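Local atomic coordinates of serine acetyltransferase 1, putative (Entamoeba histolytica, PDB entry 7BW9), a protein that probably transfers an acetyl group from acetyl-CoA to serine, giving the O-acetylserine used in cysteine biosynthesis. Residues Ser3-Thr8 with Leu67-Ile72; Lys43-Asp48 with Ser94-Ile99; His140-Tyr143 with Glu149-Arg152. One frame throughout, in Å; residues are numbered along the deposited sequence.

Contact 1 (Ser3-Thr8 with Leu67-Ile72); sequences SLLQQT and LLVYHI
Leu5 of helix 2-17 meets Val69 and Tyr70 of helix 58-79 in the all-helical N-terminal part of this serine acetyltransferase, the bundle that precedes the left-handed beta-helix. The contact illustrates how one branched residue can serve both the buried part of an interface and its outer, solvent side. In the buried part, the leucine sends CD2 straight at Val69, and the two side chains meet tip to tip with Leu5 CD2 3.9 Å from Val69 CG2. Leu62 and Leu65, earlier in helix 58-79, also touch Leu5, so the same helix covers it with these residues as well. The outer part belongs to Tyr70, which is partly exposed, although its contacts are no longer. Its CA-CB bond does not aim at helix 2-17, yet with CG anti to the carbonyl carbon (chi1 -77°) the ring extends far enough for its outer end to reach the leucine. There Leu5 CD1 approaches obliquely, 3.8 Å from Tyr70 CE2, and touches the hydroxyl oxygen as a plain van der Waals neighbour. The helices themselves stand well apart, with the nearest alpha carbons, those of Leu5 and Val69, separated by 9.0 Å, and side chains bridge the interval. Val69 serves twice: besides meeting the leucine, its CG2 lies 4.1 Å above the plane of the Tyr70 ring, over the ring centre.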
loop_
_atom_site.group_PDB
_atom_site.type_symbol
_atom_site.label_atom_id
_atom_site.label_comp_id
_atom_site.label_asym_id
_atom_site.label_seq_id
_atom_site.Cartn_x
_atom_site.Cartn_y
_atom_site.Cartn_z
ATOM N N SER A 3 -37.285 2.850 -11.940
ATOM C CA SER A 3 -37.416 2.299 -13.281
ATOM C C SER A 3 -36.046 2.117 -13.926
ATOM O O SER A 3 -35.799 1.112 -14.596
ATOM C CB SER A 3 -38.303 3.211 -14.127
ATOM O OG SER A 3 -38.097 4.564 -13.756
ATOM N N LEU A 4 -35.129 3.061 -13.705
ATOM C CA LEU A 4 -33.780 2.884 -14.234
ATOM C C LEU A 4 -33.043 1.771 -13.494
ATOM O O LEU A 4 -32.326 0.977 -14.115
ATOM C CB LEU A 4 -33.004 4.196 -14.165
ATOM C CG LEU A 4 -31.602 4.155 -14.790
ATOM C CD1 LEU A 4 -31.610 3.488 -16.170
ATOM C CD2 LEU A 4 -31.024 5.553 -14.869
ATOM N N LEU A 5 -33.229 1.678 -12.173
ATOM C CA LEU A 5 -32.606 0.597 -11.409
ATOM C C LEU A 5 -33.107 -0.767 -11.867
ATOM O O LEU A 5 -32.334 -1.732 -11.935
ATOM C CB LEU A 5 -32.862 0.789 -9.913
ATOM C CG LEU A 5 -31.944 1.784 -9.195
ATOM C CD1 LEU A 5 -32.521 2.247 -7.871
ATOM C CD2 LEU A 5 -30.572 1.161 -8.969
ATOM N N GLN A 6 -34.398 -0.871 -12.198
ATOM C CA GLN A 6 -34.940 -2.166 -12.601
ATOM C C GLN A 6 -34.423 -2.582 -13.966
ATOM O O GLN A 6 -34.112 -3.758 -14.185
ATOM C CB GLN A 6 -36.464 -2.130 -12.600
ATOM C CG GLN A 6 -37.081 -2.582 -11.280
ATOM C CD GLN A 6 -38.448 -1.975 -11.062
ATOM O OE1 GLN A 6 -39.268 -1.931 -11.979
ATOM N NE2 GLN A 6 -38.696 -1.484 -9.852
ATOM N N GLN A 7 -34.333 -1.645 -14.906
ATOM C CA GLN A 7 -33.819 -2.011 -16.221
ATOM C C GLN A 7 -32.362 -2.428 -16.129
ATOM O O GLN A 7 -31.957 -3.459 -16.688
ATOM C CB GLN A 7 -33.972 -0.859 -17.208
ATOM C CG GLN A 7 -33.129 -1.101 -18.453
ATOM C CD GLN A 7 -33.255 -0.024 -19.494
ATOM O OE1 GLN A 7 -32.328 0.775 -19.699
ATOM N NE2 GLN A 7 -34.410 0.027 -20.150
ATOM N N THR A 8 -31.553 -1.635 -15.425
ATOM C CA THR A 8 -30.145 -1.983 -15.274
ATOM C C THR A 8 -30.001 -3.344 -14.603
ATOM O O THR A 8 -29.234 -4.193 -15.068
ATOM C CB THR A 8 -29.419 -0.884 -14.494
ATOM O OG1 THR A 8 -29.630 0.378 -15.143
ATOM C CG2 THR A 8 -27.926 -1.159 -14.434
ATOM N N LEU A 67 -28.418 -0.345 -3.227
ATOM C CA LEU A 67 -27.543 0.059 -2.129
ATOM C C LEU A 67 -26.304 0.782 -2.649
ATOM O O LEU A 67 -25.876 1.791 -2.077
ATOM C CB LEU A 67 -27.146 -1.162 -1.292
ATOM C CG LEU A 67 -26.199 -0.913 -0.113
ATOM C CD1 LEU A 67 -26.739 0.143 0.834
ATOM C CD2 LEU A 67 -25.918 -2.210 0.648
ATOM N N LEU A 68 -25.717 0.291 -3.739
ATOM C CA LEU A 68 -24.515 0.946 -4.249
ATOM C C LEU A 68 -24.819 2.376 -4.682
ATOM O O LEU A 68 -24.194 3.330 -4.197
ATOM C CB LEU A 68 -23.909 0.143 -5.397
ATOM C CG LEU A 68 -22.728 0.836 -6.118
ATOM C CD1 LEU A 68 -21.444 0.902 -5.252
ATOM C CD2 LEU A 68 -22.438 0.162 -7.439
ATOM N N VAL A 69 -25.803 2.550 -5.578
ATOM C CA VAL A 69 -26.028 3.879 -6.152
ATOM C C VAL A 69 -26.491 4.835 -5.076
ATOM O O VAL A 69 -26.109 6.013 -5.068
ATOM C CB VAL A 69 -27.018 3.842 -7.340
ATOM C CG1 VAL A 69 -26.599 2.790 -8.346
ATOM C CG2 VAL A 69 -28.457 3.618 -6.874
ATOM N N TYR A 70 -27.254 4.343 -4.106
ATOM C CA TYR A 70 -27.755 5.256 -3.100
ATOM C C TYR A 70 -26.671 5.649 -2.103
ATOM O O TYR A 70 -26.692 6.769 -1.579
ATOM C CB TYR A 70 -28.991 4.641 -2.449
ATOM C CG TYR A 70 -30.228 4.777 -3.350
ATOM C CD1 TYR A 70 -30.509 5.978 -4.006
ATOM C CD2 TYR A 70 -31.095 3.711 -3.557
ATOM C CE1 TYR A 70 -31.632 6.119 -4.832
ATOM C CE2 TYR A 70 -32.230 3.839 -4.379
ATOM C CZ TYR A 70 -32.490 5.043 -5.016
ATOM O OH TYR A 70 -33.604 5.171 -5.830
ATOM N N HIS A 71 -25.679 4.789 -1.863
ATOM C CA HIS A 71 -24.516 5.273 -1.128
ATOM C C HIS A 71 -23.739 6.293 -1.961
ATOM O O HIS A 71 -23.247 7.296 -1.427
ATOM C CB HIS A 71 -23.613 4.114 -0.710
ATOM C CG HIS A 71 -22.302 4.558 -0.135
ATOM N ND1 HIS A 71 -22.094 4.703 1.219
ATOM C CD2 HIS A 71 -21.137 4.907 -0.735
ATOM C CE1 HIS A 71 -20.857 5.121 1.430
ATOM N NE2 HIS A 71 -20.255 5.252 0.261
ATOM N N ILE A 72 -23.628 6.066 -3.272
ATOM C CA ILE A 72 -22.932 7.038 -4.117
ATOM C C ILE A 72 -23.701 8.347 -4.138
ATOM O O ILE A 72 -23.118 9.430 -3.996
ATOM C CB ILE A 72 -22.717 6.483 -5.539
ATOM C CG1 ILE A 72 -21.734 5.311 -5.519
ATOM C CG2 ILE A 72 -22.209 7.582 -6.490
ATOM C CD1 ILE A 72 -21.688 4.530 -6.818
#

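Contact 2 (Lys43-Asp48 with Ser94-Ile99); sequences KILFPD and SQFVTI
Phe96, the first residue of helix 96-113, points its ring at Ile44 and Leu45 where helix 36-45 ends, an apolar helix-to-helix contact within the N-terminal helical bundle. The apolar interactions converge on one ring carbon, CE1. Ile44 CG2, the methyl branch anti to the backbone N, comes obliquely to the ring and stands 3.5 Å from Phe96 CE1, with Phe96 CZ next at 4.1 Å. Leu45 CD2 reaches the same carbon more loosely, 4.0 Å from Phe96 CE1. Both aliphatic side chains cross the phenylalanine at about a right angle, and all three residues are buried. Leu68 of helix 58-79 and Thr8 of helix 2-17 also touch Phe96, which thereby packs against residues of three other helices.

Among the polar interactions, two backbone carbonyls at the end of helix 36-45 take side-chain partners: Ile44 O pairs with Tyr16 OH, and Leu45 O with Arg100 NE. Helix 36-45 stops here, Phe46 being the first residue to depart from helical backbone angles. As for the ring itself, chi1 of Phe96, -138°, lies well away from a staggered value, which probably carries some strain, and this torsion brings CE1 to Ile44 CG2.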
loop_
_atom_site.group_PDB
_atom_site.type_symbol
_atom_site.label_atom_id
_atom_site.label_comp_id
_atom_site.label_asym_id
_atom_site.label_seq_id
_atom_site.Cartn_x
_atom_site.Cartn_y
_atom_site.Cartn_z
ATOM N N LYS A 43 -19.742 -7.955 -6.285
ATOM C CA LYS A 43 -20.927 -8.806 -6.323
ATOM C C LYS A 43 -21.818 -8.452 -7.508
ATOM O O LYS A 43 -22.434 -9.337 -8.114
ATOM C CB LYS A 43 -21.717 -8.682 -5.015
ATOM C CG LYS A 43 -20.942 -9.073 -3.769
ATOM C CD LYS A 43 -21.811 -8.999 -2.511
ATOM C CE LYS A 43 -21.011 -9.387 -1.271
ATOM N NZ LYS A 43 -21.877 -9.755 -0.110
ATOM N N ILE A 44 -21.911 -7.165 -7.849
ATOM C CA ILE A 44 -22.737 -6.782 -8.995
ATOM C C ILE A 44 -22.132 -7.298 -10.300
ATOM O O ILE A 44 -22.845 -7.816 -11.167
ATOM C CB ILE A 44 -22.935 -5.258 -9.041
ATOM C CG1 ILE A 44 -23.823 -4.790 -7.880
ATOM C CG2 ILE A 44 -23.550 -4.862 -10.374
ATOM C CD1 ILE A 44 -23.669 -3.308 -7.541
ATOM N N LEU A 45 -20.813 -7.172 -10.469
ATOM C CA LEU A 45 -20.237 -7.527 -11.767
ATOM C C LEU A 45 -19.997 -9.027 -11.929
ATOM O O LEU A 45 -20.037 -9.535 -13.054
ATOM C CB LEU A 45 -18.924 -6.784 -11.988
ATOM C CG LEU A 45 -18.969 -5.257 -11.994
ATOM C CD1 LEU A 45 -17.549 -4.754 -12.033
ATOM C CD2 LEU A 45 -19.754 -4.741 -13.173
ATOM N N PHE A 46 -19.718 -9.753 -10.853
ATOM C CA PHE A 46 -19.435 -11.185 -10.941
ATOM C C PHE A 46 -20.032 -11.920 -9.757
ATOM O O PHE A 46 -19.307 -12.431 -8.898
ATOM C CB PHE A 46 -17.933 -11.436 -11.016
ATOM C CG PHE A 46 -17.293 -10.796 -12.174
ATOM C CD1 PHE A 46 -17.396 -11.367 -13.429
ATOM C CD2 PHE A 46 -16.587 -9.611 -12.020
ATOM C CE1 PHE A 46 -16.796 -10.774 -14.520
ATOM C CE2 PHE A 46 -15.988 -9.006 -13.110
ATOM C CZ PHE A 46 -16.100 -9.590 -14.365
ATOM N N PRO A 47 -21.363 -12.015 -9.694
ATOM C CA PRO A 47 -21.982 -12.734 -8.567
ATOM C C PRO A 47 -21.403 -14.118 -8.337
ATOM O O PRO A 47 -21.230 -14.523 -7.181
ATOM C CB PRO A 47 -23.468 -12.788 -8.958
ATOM C CG PRO A 47 -23.538 -12.314 -10.408
ATOM C CD PRO A 47 -22.369 -11.395 -10.572
ATOM N N ASP A 48 -21.061 -14.848 -9.396
ATOM C CA ASP A 48 -20.604 -16.221 -9.190
ATOM C C ASP A 48 -19.368 -16.309 -8.302
ATOM O O ASP A 48 -19.174 -17.333 -7.639
ATOM C CB ASP A 48 -20.330 -16.898 -10.531
ATOM C CG ASP A 48 -21.607 -17.277 -11.268
ATOM O OD1 ASP A 48 -22.707 -16.839 -10.851
ATOM O OD2 ASP A 48 -21.503 -18.004 -12.279
ATOM N N SER A 94 -26.914 3.797 -16.560
ATOM C CA SER A 94 -27.027 3.568 -17.995
ATOM C C SER A 94 -25.746 3.002 -18.605
ATOM O O SER A 94 -25.807 2.352 -19.654
ATOM C CB SER A 94 -27.400 4.870 -18.699
ATOM O OG SER A 94 -26.236 5.636 -18.954
ATOM N N GLN A 95 -24.592 3.224 -17.982
ATOM C CA GLN A 95 -23.338 2.671 -18.481
ATOM C C GLN A 95 -22.931 1.374 -17.799
ATOM O O GLN A 95 -21.854 0.847 -18.096
ATOM C CB GLN A 95 -22.219 3.691 -18.311
ATOM C CG GLN A 95 -22.533 5.028 -18.920
ATOM C CD GLN A 95 -21.624 5.362 -20.046
ATOM O OE1 GLN A 95 -20.534 5.877 -19.836
ATOM N NE2 GLN A 95 -22.058 5.066 -21.265
ATOM N N PHE A 96 -23.766 0.828 -16.913
ATOM C CA PHE A 96 -23.275 -0.209 -16.014
ATOM C C PHE A 96 -22.914 -1.493 -16.750
ATOM O O PHE A 96 -21.917 -2.139 -16.414
ATOM C CB PHE A 96 -24.286 -0.494 -14.905
ATOM C CG PHE A 96 -23.637 -0.662 -13.573
ATOM C CD1 PHE A 96 -23.055 -1.871 -13.229
ATOM C CD2 PHE A 96 -23.548 0.401 -12.688
ATOM C CE1 PHE A 96 -22.423 -2.027 -12.005
ATOM C CE2 PHE A 96 -22.924 0.254 -11.464
ATOM C CZ PHE A 96 -22.355 -0.963 -11.123
ATOM N N VAL A 97 -23.700 -1.892 -17.744
ATOM C CA VAL A 97 -23.346 -3.099 -18.483
ATOM C C VAL A 97 -22.116 -2.844 -19.363
ATOM O O VAL A 97 -21.242 -3.706 -19.495
ATOM C CB VAL A 97 -24.565 -3.605 -19.280
ATOM C CG1 VAL A 97 -24.175 -4.704 -20.260
ATOM C CG2 VAL A 97 -25.641 -4.118 -18.308
ATOM N N THR A 98 -21.997 -1.641 -19.922
ATOM C CA THR A 98 -20.774 -1.278 -20.641
ATOM C C THR A 98 -19.538 -1.443 -19.756
ATOM O O THR A 98 -18.527 -2.027 -20.175
ATOM C CB THR A 98 -20.886 0.159 -21.144
ATOM O OG1 THR A 98 -22.086 0.296 -21.916
ATOM C CG2 THR A 98 -19.663 0.546 -21.987
ATOM N N ILE A 99 -19.622 -0.959 -18.512
ATOM C CA ILE A 99 -18.522 -1.107 -17.563
ATOM C C ILE A 99 -18.205 -2.577 -17.345
ATOM O O ILE A 99 -17.036 -2.982 -17.337
ATOM C CB ILE A 99 -18.861 -0.412 -16.230
ATOM C CG1 ILE A 99 -18.976 1.095 -16.417
ATOM C CG2 ILE A 99 -17.809 -0.716 -15.173
ATOM C CD1 ILE A 99 -19.441 1.781 -15.157
#

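Contact 3 (His140-Tyr143 with Glu149-Arg152)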
loop_
_atom_site.group_PDB
_atom_site.type_symbol
_atom_site.label_atom_id
_atom_site.label_comp_id
_atom_site.label_asym_id
_atom_site.label_seq_id
_atom_site.Cartn_x
_atom_site.Cartn_y
_atom_site.Cartn_z
ATOM N N HIS A 140 -14.867 7.139 -13.048
ATOM C CA HIS A 140 -14.636 8.006 -14.204
ATOM C C HIS A 140 -15.948 8.531 -14.782
ATOM O O HIS A 140 -16.013 9.670 -15.258
ATOM C CB HIS A 140 -13.836 7.252 -15.262
ATOM C CG HIS A 140 -13.531 8.057 -16.488
ATOM N ND1 HIS A 140 -12.779 9.210 -16.457
ATOM C CD2 HIS A 140 -13.871 7.862 -17.788
ATOM C CE1 HIS A 140 -12.673 9.695 -17.683
ATOM N NE2 HIS A 140 -13.332 8.899 -18.506
ATOM N N ILE A 141 -17.005 7.720 -14.746
ATOM C CA ILE A 141 -18.306 8.207 -15.203
ATOM C C ILE A 141 -18.830 9.274 -14.257
ATOM O O ILE A 141 -19.424 10.268 -14.686
ATOM C CB ILE A 141 -19.292 7.039 -15.352
ATOM C CG1 ILE A 141 -18.835 6.154 -16.509
ATOM C CG2 ILE A 141 -20.728 7.562 -15.601
ATOM C CD1 ILE A 141 -19.449 4.852 -16.512
ATOM N N LEU A 142 -18.598 9.099 -12.959
ATOM C CA LEU A 142 -19.004 10.120 -12.007
ATOM C C LEU A 142 -18.265 11.420 -12.284
ATOM O O LEU A 142 -18.875 12.493 -12.371
ATOM C CB LEU A 142 -18.754 9.626 -10.583
ATOM C CG LEU A 142 -19.442 8.296 -10.264
ATOM C CD1 LEU A 142 -19.073 7.820 -8.864
ATOM C CD2 LEU A 142 -20.961 8.446 -10.414
ATOM N N TYR A 143 -16.947 11.324 -12.479
ATOM C CA TYR A 143 -16.127 12.513 -12.695
ATOM C C TYR A 143 -16.545 13.243 -13.966
ATOM O O TYR A 143 -16.685 14.472 -13.966
ATOM C CB TYR A 143 -14.650 12.107 -12.735
ATOM C CG TYR A 143 -13.673 13.176 -13.190
ATOM C CD1 TYR A 143 -13.474 13.427 -14.546
ATOM C CD2 TYR A 143 -12.906 13.891 -12.265
ATOM C CE1 TYR A 143 -12.575 14.388 -14.979
ATOM C CE2 TYR A 143 -11.987 14.856 -12.688
ATOM C CZ TYR A 143 -11.825 15.093 -14.045
ATOM O OH TYR A 143 -10.924 16.034 -14.492
ATOM N N GLU A 149 -15.292 15.618 -6.550
ATOM C CA GLU A 149 -14.891 15.382 -5.170
ATOM C C GLU A 149 -15.102 13.927 -4.761
ATOM O O GLU A 149 -14.177 13.279 -4.257
ATOM C CB GLU A 149 -15.657 16.309 -4.232
ATOM C CG GLU A 149 -15.597 17.790 -4.578
ATOM C CD GLU A 149 -14.523 18.560 -3.817
ATOM O OE1 GLU A 149 -14.091 18.099 -2.737
ATOM O OE2 GLU A 149 -14.118 19.640 -4.304
ATOM N N TYR A 150 -16.317 13.396 -4.943
ATOM C CA TYR A 150 -16.559 12.040 -4.460
ATOM C C TYR A 150 -15.844 11.007 -5.324
ATOM O O TYR A 150 -15.353 10.004 -4.804
ATOM C CB TYR A 150 -18.053 11.716 -4.374
ATOM C CG TYR A 150 -18.245 10.226 -4.191
ATOM C CD1 TYR A 150 -17.924 9.606 -2.987
ATOM C CD2 TYR A 150 -18.635 9.427 -5.248
ATOM C CE1 TYR A 150 -18.056 8.239 -2.832
ATOM C CE2 TYR A 150 -18.766 8.069 -5.110
ATOM C CZ TYR A 150 -18.478 7.475 -3.911
ATOM O OH TYR A 150 -18.622 6.113 -3.810
ATOM N N SER A 151 -15.774 11.226 -6.644
ATOM C CA SER A 151 -15.028 10.297 -7.491
ATOM C C SER A 151 -13.560 10.192 -7.061
ATOM O O SER A 151 -12.952 9.122 -7.190
ATOM C CB SER A 151 -15.142 10.714 -8.959
ATOM O OG SER A 151 -14.543 11.973 -9.192
ATOM N N ARG A 152 -12.994 11.274 -6.515
ATOM C CA ARG A 152 -11.617 11.239 -6.028
ATOM C C ARG A 152 -11.521 10.481 -4.714
ATOM O O ARG A 152 -10.631 9.638 -4.534
ATOM C CB ARG A 152 -11.072 12.659 -5.863
ATOM C CG ARG A 152 -9.650 12.715 -5.297
ATOM C CD ARG A 152 -8.624 12.210 -6.318
ATOM N NE ARG A 152 -7.278 12.062 -5.762
ATOM C CZ ARG A 152 -6.361 13.028 -5.736
ATOM N NH1 ARG A 152 -6.641 14.230 -6.224
ATOM N NH2 ARG A 152 -5.169 12.801 -5.207
#
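Ser151 OG, lodged against Tyr143, hydrogen-bonds the backbone carbonyl of Asp147, with that of Ile148 a weak second partner. Both carbonyls lie in or just before the first turn of its own helix, 148-162, which with helix 128-144 forms an antiparallel helical hairpin around a very short connection. The hydroxyl sits between the backbone N and the carbonyl carbon (chi1 64°), a position from which it can fold back on that turn while still facing the partner helix.

Across the hairpin the same oxygen meets carbon. Tyr143 CB lies 3.5 Å from Ser151 OG, which is found in the plane of the tyrosine ring, at its edge and 4.0 Å from Tyr143 CD2. The small Ser151 is consistent with the close approach of the helices: the alpha carbons of Tyr143 and Ser151 are 5.8 Å apart, and Leu142 CB packs 4.1 Å from Ser151 CB. Leu142 also supplies the apolar half of the contact. Its CD1 comes to the edge of the Tyr150 ring, near the ring plane, 3.8 Å from Tyr150 CE2.

The two tyrosines run to different surroundings. Tyr143 OH hydrogen-bonds Glu188 in the beta-helical part, and its side chain is about 10 Å from a bound cysteine; Tyr150 OH instead bonds Glu37 within the helical bundle. Glu149, just before Tyr150, bonds Ser119 of the second subunit.

With the buried serine hydroxyl bonded to a carbonyl close to it in sequence, and the phenolic groups paired farther away, residues 140-143 and 149-152 meet by van der Waals contact, while their polar groups tie them to the helical bundle, the beta-helix and, through Glu149, a neighbouring chain.

All three contacts are buried helix packing in the N-terminal bundle, and they share no helix: contact 1 joins 2-17 with 58-79, contact 2 joins 36-45 with 96-113, contact 3 joins 128-144 with 148-162. Contact 1 lies 22 Å from the chain centre, the others 14 Å. Contact 2 has only buried touching residues; contacts 1 and 3 each include a partly exposed tyrosine. Contacts 1 and 2 interlock along the chain, with Leu68 CD2 3.7 Å from Ile44 CD1; contact 3 joins them through Ile72 against Leu142 and Ile141 against Ile99. Contacts 1 and 2 are apolar packing without hydrogen bonds between their segments; contact 3, likewise unbonded across, embeds a serine hydroxyl and borders the beta-helix and another subunit.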